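Local coordinates for core protein P7 (PDB 2Q82) that is a structural protein of the core of the bacteriophage phi12 particle, with a role probably tied to the assembly or working of that core, at residues A[23-28]-A[82-87]; A[27-32]-A[60-65]. All blocks are in the same frame, centred on the assembly; numbering follows the deposited sequence.

Interaction 1: A[23-28]-A[82-87]; sequences ETSLMV and GVNIIR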
ATOM      1  N   GLU A  23      -4.982  16.562  -7.154  1.00 44.95           N
ATOM      2  CA  GLU A  23      -4.690  16.786  -5.738  1.00 50.12           C
ATOM      3  C   GLU A  23      -4.801  15.573  -4.818  1.00 46.60           C
ATOM      4  O   GLU A  23      -4.096  15.467  -3.819  1.00 43.22           O
ATOM      5  CB  GLU A  23      -5.622  17.823  -5.159  1.00 60.39           C
ATOM      6  CG  GLU A  23      -5.401  19.256  -5.546  1.00 81.56           C
ATOM      7  CD  GLU A  23      -6.576  20.101  -5.107  1.00 92.93           C
ATOM      8  OE1 GLU A  23      -7.335  19.618  -4.238  1.00100.11           O
ATOM      9  OE2 GLU A  23      -6.740  21.228  -5.615  1.00100.14           O
ATOM     10  N   THR A  24      -5.755  14.719  -5.132  1.00 44.41           N
ATOM     11  CA  THR A  24      -5.996  13.546  -4.320  1.00 46.48           C
ATOM     12  C   THR A  24      -5.606  12.224  -4.967  1.00 43.52           C
ATOM     13  O   THR A  24      -6.126  11.165  -4.592  1.00 41.40           O
ATOM     14  CB  THR A  24      -7.468  13.409  -3.964  1.00 50.92           C
ATOM     15  OG1 THR A  24      -8.218  13.405  -5.180  1.00 55.94           O
ATOM     16  CG2 THR A  24      -7.934  14.540  -3.135  1.00 55.19           C
ATOM     17  N   SER A  25      -4.733  12.262  -5.970  1.00 38.39           N
ATOM     18  CA  SER A  25      -4.306  11.027  -6.605  1.00 35.09           C
ATOM     19  C   SER A  25      -2.799  10.913  -6.606  1.00 32.27           C
ATOM     20  O   SER A  25      -2.074  11.886  -6.428  1.00 32.84           O
ATOM     21  CB  SER A  25      -4.755  10.930  -8.053  1.00 35.65           C
ATOM     22  OG  SER A  25      -6.122  11.226  -8.216  1.00 32.64           O
ATOM     23  N   LEU A  26      -2.340   9.702  -6.847  1.00 29.43           N
ATOM     24  CA  LEU A  26      -0.924   9.454  -6.918  1.00 26.76           C
ATOM     25  C   LEU A  26      -0.552   9.299  -8.380  1.00 26.60           C
ATOM     26  O   LEU A  26      -1.130   8.465  -9.070  1.00 25.22           O
ATOM     27  CB  LEU A  26      -0.578   8.175  -6.173  1.00 25.10           C
ATOM     28  CG  LEU A  26       0.849   7.704  -6.444  1.00 24.86           C
ATOM     29  CD1 LEU A  26       1.834   8.657  -5.818  1.00 24.68           C
ATOM     30  CD2 LEU A  26       1.049   6.320  -5.902  1.00 27.23           C
HETATM   31  N   MSE A  27       0.380  10.107  -8.886  1.00 27.25           N
HETATM   32  CA  MSE A  27       0.746   9.880 -10.275  1.00 31.21           C
HETATM   33  C   MSE A  27       1.769   8.795 -10.301  1.00 26.81           C
HETATM   34  O   MSE A  27       2.675   8.726  -9.477  1.00 23.54           O
HETATM   35  CB  MSE A  27       1.429  11.022 -11.002  1.00 39.62           C
HETATM   36  CG  MSE A  27       1.146  12.394 -10.594  1.00 56.39           C
HETATM   37 SE   MSE A  27      -0.450  12.986 -11.383  1.00 69.87          SE
HETATM   38  CE  MSE A  27      -1.376  12.553  -9.795  1.00 73.56           C
ATOM     39  N   VAL A  28       1.638   8.015 -11.356  1.00 24.50           N
ATOM     40  CA  VAL A  28       2.465   6.882 -11.597  1.00 23.38           C
ATOM     41  C   VAL A  28       3.113   6.960 -12.957  1.00 24.41           C
ATOM     42  O   VAL A  28       2.445   7.088 -13.977  1.00 22.65           O
ATOM     43  CB  VAL A  28       1.616   5.659 -11.486  1.00 23.21           C
ATOM     44  CG1 VAL A  28       2.273   4.514 -12.148  1.00 25.80           C
ATOM     45  CG2 VAL A  28       1.359   5.384 -10.035  1.00 21.06           C
ATOM     46  N   GLY A  82      -6.210   2.046  -2.329  1.00 31.76           N
ATOM     47  CA  GLY A  82      -6.738   2.990  -1.364  1.00 33.48           C
ATOM     48  C   GLY A  82      -6.559   4.430  -1.776  1.00 35.58           C
ATOM     49  O   GLY A  82      -6.899   5.353  -1.038  1.00 33.79           O
ATOM     50  N   VAL A  83      -6.010   4.622  -2.965  1.00 36.50           N
ATOM     51  CA  VAL A  83      -5.797   5.957  -3.482  1.00 37.29           C
ATOM     52  C   VAL A  83      -5.892   5.886  -4.992  1.00 36.69           C
ATOM     53  O   VAL A  83      -5.520   4.887  -5.596  1.00 36.54           O
ATOM     54  CB  VAL A  83      -4.429   6.503  -3.061  1.00 38.90           C
ATOM     55  CG1 VAL A  83      -3.334   5.623  -3.586  1.00 41.92           C
ATOM     56  CG2 VAL A  83      -4.254   7.904  -3.576  1.00 42.00           C
ATOM     57  N   ASN A  84      -6.414   6.945  -5.594  1.00 35.35           N
ATOM     58  CA  ASN A  84      -6.558   6.990  -7.029  1.00 35.55           C
ATOM     59  C   ASN A  84      -5.191   7.049  -7.690  1.00 30.57           C
ATOM     60  O   ASN A  84      -4.324   7.763  -7.253  1.00 29.97           O
ATOM     61  CB  ASN A  84      -7.335   8.220  -7.461  1.00 40.64           C
ATOM     62  CG  ASN A  84      -7.834   8.093  -8.869  1.00 49.15           C
ATOM     63  OD1 ASN A  84      -7.743   9.028  -9.670  1.00 55.67           O
ATOM     64  ND2 ASN A  84      -8.366   6.926  -9.190  1.00 52.87           N
ATOM     65  N   ILE A  85      -5.045   6.292  -8.775  1.00 29.66           N
ATOM     66  CA  ILE A  85      -3.792   6.257  -9.497  1.00 29.06           C
ATOM     67  C   ILE A  85      -4.000   6.855 -10.860  1.00 29.27           C
ATOM     68  O   ILE A  85      -4.946   6.548 -11.561  1.00 26.31           O
ATOM     69  CB  ILE A  85      -3.327   4.829  -9.698  1.00 31.69           C
ATOM     70  CG1 ILE A  85      -3.093   4.186  -8.343  1.00 34.68           C
ATOM     71  CG2 ILE A  85      -2.086   4.787 -10.566  1.00 32.57           C
ATOM     72  CD1 ILE A  85      -4.280   3.614  -7.789  1.00 42.47           C
ATOM     73  N   ILE A  86      -3.069   7.727 -11.238  1.00 25.09           N
ATOM     74  CA  ILE A  86      -3.146   8.359 -12.522  1.00 25.82           C
ATOM     75  C   ILE A  86      -1.870   7.995 -13.249  1.00 24.47           C
ATOM     76  O   ILE A  86      -0.777   8.311 -12.779  1.00 23.16           O
ATOM     77  CB  ILE A  86      -3.202   9.872 -12.368  1.00 27.45           C
ATOM     78  CG1 ILE A  86      -4.563  10.302 -11.812  1.00 30.55           C
ATOM     79  CG2 ILE A  86      -2.921  10.515 -13.687  1.00 29.84           C
ATOM     80  CD1 ILE A  86      -4.610  11.734 -11.290  1.00 33.17           C
ATOM     81  N   ARG A  87      -2.000   7.349 -14.399  1.00 20.78           N
ATOM     82  CA  ARG A  87      -0.830   6.961 -15.162  1.00 23.18           C
ATOM     83  C   ARG A  87      -0.370   8.116 -16.037  1.00 24.89           C
ATOM     84  O   ARG A  87      -1.131   8.606 -16.868  1.00 22.30           O
ATOM     85  CB  ARG A  87      -1.176   5.774 -16.025  1.00 24.91           C
ATOM     86  CG  ARG A  87      -0.083   5.340 -16.935  1.00 26.75           C
ATOM     87  CD  ARG A  87      -0.590   4.179 -17.732  1.00 31.13           C
ATOM     88  NE  ARG A  87       0.336   3.832 -18.789  1.00 33.35           N
ATOM     89  CZ  ARG A  87       0.035   3.036 -19.804  1.00 34.56           C
ATOM     90  NH1 ARG A  87      -1.173   2.501 -19.901  1.00 33.95           N
ATOM     91  NH2 ARG A  87       0.944   2.785 -20.731  1.00 33.21           N
TER
HETATM   92  O   HOH W   1      -7.791   9.018  -4.186  1.00 41.41           O
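Met27 and Ile86 lie side by side and point the same way on one face of a parallel beta sheet, where strand 25-30 pairs with strand 84-89 in the alpha/beta core domain of P7. The selenomethionine chain bends at chi2 and chi3 (-82° and 97°), and its CE rests 3.7 Å from CD1 of Ile86. Ile86 CD1 also presses on Ser25 CB at 3.3 Å, a carbon pair tighter than a usual van der Waals contact. Ser25 also turns OG beside its own backbone N, and there the hydroxyl is hydrogen-bonded to the carbonyl of Gln21 in the preceding helix.

On the other face Val28 and Ile85 cross obliquely, CG2 against CG2 at 3.5 Å, with Leu104 against Val28 and Leu107 against Ile85. Leu26 points to this face too and packs on Ala52 of helix 49-52.

The backbones are joined by three hydrogen bonds. Leu26 N donates to Asn84 O at 2.8 Å, nearly along the C=O axis, and Leu26 returns its own carbonyl to Ile86 N. Ile86 O then receives Val28 N as well as a CA-H of Met27. Toward the start of the strands a water takes over the link, donating to Thr24 O at 2.7 Å and accepting from Asn84 N at 2.9 Å.

Interaction 2: A[27-32]-A[60-65]; sequences MVMSHN and VAVLGD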
HETATM    1  N   MSE A  27       0.380  10.107  -8.886  1.00 27.25           N
HETATM    2  CA  MSE A  27       0.746   9.880 -10.275  1.00 31.21           C
HETATM    3  C   MSE A  27       1.769   8.795 -10.301  1.00 26.81           C
HETATM    4  O   MSE A  27       2.675   8.726  -9.477  1.00 23.54           O
HETATM    5  CB  MSE A  27       1.429  11.022 -11.002  1.00 39.62           C
HETATM    6  CG  MSE A  27       1.146  12.394 -10.594  1.00 56.39           C
HETATM    7 SE   MSE A  27      -0.450  12.986 -11.383  1.00 69.87          SE
HETATM    8  CE  MSE A  27      -1.376  12.553  -9.795  1.00 73.56           C
ATOM      9  N   VAL A  28       1.638   8.015 -11.356  1.00 24.50           N
ATOM     10  CA  VAL A  28       2.465   6.882 -11.597  1.00 23.38           C
ATOM     11  C   VAL A  28       3.113   6.960 -12.957  1.00 24.41           C
ATOM     12  O   VAL A  28       2.445   7.088 -13.977  1.00 22.65           O
ATOM     13  CB  VAL A  28       1.616   5.659 -11.486  1.00 23.21           C
ATOM     14  CG1 VAL A  28       2.273   4.514 -12.148  1.00 25.80           C
ATOM     15  CG2 VAL A  28       1.359   5.384 -10.035  1.00 21.06           C
HETATM   16  N   MSE A  29       4.430   6.833 -12.963  1.00 23.19           N
HETATM   17  CA  MSE A  29       5.174   6.950 -14.197  1.00 24.79           C
HETATM   18  C   MSE A  29       6.028   5.736 -14.580  1.00 24.35           C
HETATM   19  O   MSE A  29       6.924   5.348 -13.836  1.00 21.03           O
HETATM   20  CB  MSE A  29       6.056   8.195 -14.094  1.00 27.23           C
HETATM   21  CG  MSE A  29       7.060   8.367 -15.196  1.00 35.78           C
HETATM   22 SE   MSE A  29       8.430   9.701 -14.760  1.00 38.18          SE
HETATM   23  CE  MSE A  29       9.384   9.576 -16.460  1.00 45.19           C
ATOM     24  N   SER A  30       5.745   5.156 -15.750  1.00 22.08           N
ATOM     25  CA  SER A  30       6.508   4.021 -16.253  1.00 23.71           C
ATOM     26  C   SER A  30       7.833   4.545 -16.772  1.00 26.32           C
ATOM     27  O   SER A  30       7.866   5.341 -17.716  1.00 25.81           O
ATOM     28  CB  SER A  30       5.785   3.325 -17.387  1.00 22.52           C
ATOM     29  OG  SER A  30       6.599   2.295 -17.921  1.00 24.28           O
ATOM     30  N   HIS A  31       8.926   4.069 -16.185  1.00 27.28           N
ATOM     31  CA  HIS A  31      10.225   4.578 -16.573  1.00 29.64           C
ATOM     32  C   HIS A  31      11.408   3.832 -15.960  1.00 30.31           C
ATOM     33  O   HIS A  31      11.427   3.562 -14.762  1.00 30.58           O
ATOM     34  CB  HIS A  31      10.276   6.046 -16.164  1.00 28.16           C
ATOM     35  CG  HIS A  31      11.602   6.698 -16.363  1.00 31.21           C
ATOM     36  ND1 HIS A  31      12.059   7.099 -17.610  1.00 31.29           N
ATOM     37  CD2 HIS A  31      12.562   7.057 -15.489  1.00 30.91           C
ATOM     38  CE1 HIS A  31      13.232   7.673 -17.479  1.00 33.16           C
ATOM     39  NE2 HIS A  31      13.571   7.662 -16.196  1.00 33.19           N
ATOM     40  N   ASN A  32      12.384   3.506 -16.803  1.00 30.76           N
ATOM     41  CA  ASN A  32      13.612   2.837 -16.374  1.00 32.57           C
ATOM     42  C   ASN A  32      14.707   3.853 -16.553  1.00 34.09           C
ATOM     43  O   ASN A  32      14.748   4.527 -17.576  1.00 34.63           O
ATOM     44  CB  ASN A  32      13.959   1.655 -17.268  1.00 29.59           C
ATOM     45  CG  ASN A  32      13.101   0.463 -17.003  1.00 29.19           C
ATOM     46  OD1 ASN A  32      12.960   0.036 -15.862  1.00 32.23           O
ATOM     47  ND2 ASN A  32      12.527  -0.097 -18.053  1.00 27.51           N
ATOM     48  N   VAL A  60       5.129  11.909  -7.754  1.00 28.21           N
ATOM     49  CA  VAL A  60       5.165  11.075  -8.946  1.00 25.79           C
ATOM     50  C   VAL A  60       5.978   9.853  -8.523  1.00 26.47           C
ATOM     51  O   VAL A  60       7.144   9.968  -8.161  1.00 27.30           O
ATOM     52  CB  VAL A  60       5.860  11.728 -10.134  1.00 23.74           C
ATOM     53  CG1 VAL A  60       5.999  10.716 -11.267  1.00 23.67           C
ATOM     54  CG2 VAL A  60       5.049  12.921 -10.605  1.00 24.17           C
ATOM     55  N   ALA A  61       5.335   8.691  -8.524  1.00 23.65           N
ATOM     56  CA  ALA A  61       6.013   7.458  -8.183  1.00 23.90           C
ATOM     57  C   ALA A  61       6.480   6.890  -9.511  1.00 24.58           C
ATOM     58  O   ALA A  61       5.684   6.711 -10.431  1.00 23.97           O
ATOM     59  CB  ALA A  61       5.063   6.490  -7.510  1.00 23.38           C
ATOM     60  N   VAL A  62       7.780   6.619  -9.595  1.00 22.00           N
ATOM     61  CA  VAL A  62       8.389   6.097 -10.802  1.00 19.73           C
ATOM     62  C   VAL A  62       8.572   4.596 -10.720  1.00 23.28           C
ATOM     63  O   VAL A  62       9.243   4.086  -9.822  1.00 22.63           O
ATOM     64  CB  VAL A  62       9.750   6.750 -11.046  1.00 21.56           C
ATOM     65  CG1 VAL A  62      10.309   6.310 -12.391  1.00 22.27           C
ATOM     66  CG2 VAL A  62       9.608   8.258 -10.990  1.00 20.98           C
ATOM     67  N   LEU A  63       7.978   3.907 -11.684  1.00 20.79           N
ATOM     68  CA  LEU A  63       8.055   2.469 -11.743  1.00 23.12           C
ATOM     69  C   LEU A  63       8.765   1.937 -12.953  1.00 24.87           C
ATOM     70  O   LEU A  63       8.435   2.280 -14.078  1.00 24.64           O
ATOM     71  CB  LEU A  63       6.631   1.884 -11.746  1.00 23.06           C
ATOM     72  CG  LEU A  63       5.956   1.784 -10.371  1.00 25.52           C
ATOM     73  CD1 LEU A  63       5.766   3.106  -9.807  1.00 26.21           C
ATOM     74  CD2 LEU A  63       4.645   1.112 -10.481  1.00 26.44           C
ATOM     75  N   GLY A  64       9.764   1.104 -12.713  1.00 27.53           N
ATOM     76  CA  GLY A  64      10.476   0.470 -13.809  1.00 27.35           C
ATOM     77  C   GLY A  64      10.306  -1.037 -13.712  1.00 30.90           C
ATOM     78  O   GLY A  64       9.481  -1.560 -12.959  1.00 28.50           O
ATOM     79  N   ASP A  65      11.104  -1.753 -14.485  1.00 29.60           N
ATOM     80  CA  ASP A  65      11.044  -3.195 -14.499  1.00 33.77           C
ATOM     81  C   ASP A  65      11.121  -3.815 -13.143  1.00 32.39           C
ATOM     82  O   ASP A  65      10.558  -4.873 -12.931  1.00 33.34           O
ATOM     83  CB  ASP A  65      12.187  -3.721 -15.329  1.00 38.03           C
ATOM     84  CG  ASP A  65      11.905  -3.613 -16.788  1.00 44.29           C
ATOM     85  OD1 ASP A  65      11.314  -2.639 -17.250  1.00 46.34           O
ATOM     86  OD2 ASP A  65      12.288  -4.513 -17.523  1.00 50.18           O
TER
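Val60 reaches two selenomethionines of the neighbouring strand, touching each with a different methyl. Its CG1, anti to the backbone N (chi1 173°), meets CB of Met29 at 3.8 Å, while CG2 lies 3.9 Å from CG of Met27, whose end leads away. Met29 is extended beyond CG and carries its SE past Val62 CG2 at a looser 4.2 Å. Phe41 and Val43 add to the apolar surroundings of Val60. On the opposite face Val28 and Leu63 approach each other only loosely through CG1 and CD1, and both pack on Phe74 of helix 68-76, which covers this side.

Strand 25-30 is the middle strand of the five-stranded parallel sheet, and strand 59-63 lies between it and edge strand 42-45. Between the two runs an unbroken parallel ladder: Met27 O accepts from Ala61 N, Met29 N gives to Ala61 O, Met29 O takes Leu63 N, and His31 N closes the series on Leu63 O, all at 2.8 Å.

Val62 CG1 lies at the edge of the His31 imidazole, near its plane. The ring's ND1 accepts the backbone N-H of Gln95 and NE2 bonds to the carbonyl of Asp34, which fixes its rotation. Past the last strand bond the contact turns polar. Asn32 and Asp65 cross at about a right angle, the amide and carboxylate planes 65° apart. Asn32 OD1 receives Asp65 N on an in-plane lone pair at 2.9 Å. It also lies 3.3 Å from Gly64 CA, where a side chain would collide with it. Asn32 ND2 donates to Asp65 OD1, also at 2.9 Å, approaching from above the carboxylate plane; that same OD1 is hydrogen-bonded to Ser97 OG.

How the interactions relate
Both interactions use strand 25-30, which pairs with strand 84-89 in interaction 1 and with strand 59-63 in interaction 2, placing it at the middle of the sheet. Met27 and Val28 belong to both: the Met27 backbone bonds toward strand 59-63 and that of Val28 toward strand 84-89. The contacts also meet where Leu26 CD1 packs against Ala61 CB. Interaction 2 is the more buried. Interaction 1 is partly exposed, and its open end, at the start of the strands, is bridged by water. The polar end of interaction 2 instead lies past the C-terminal ends of its strands, where direct side-chain hydrogen bonds replace the apolar contacts of the sheet interior.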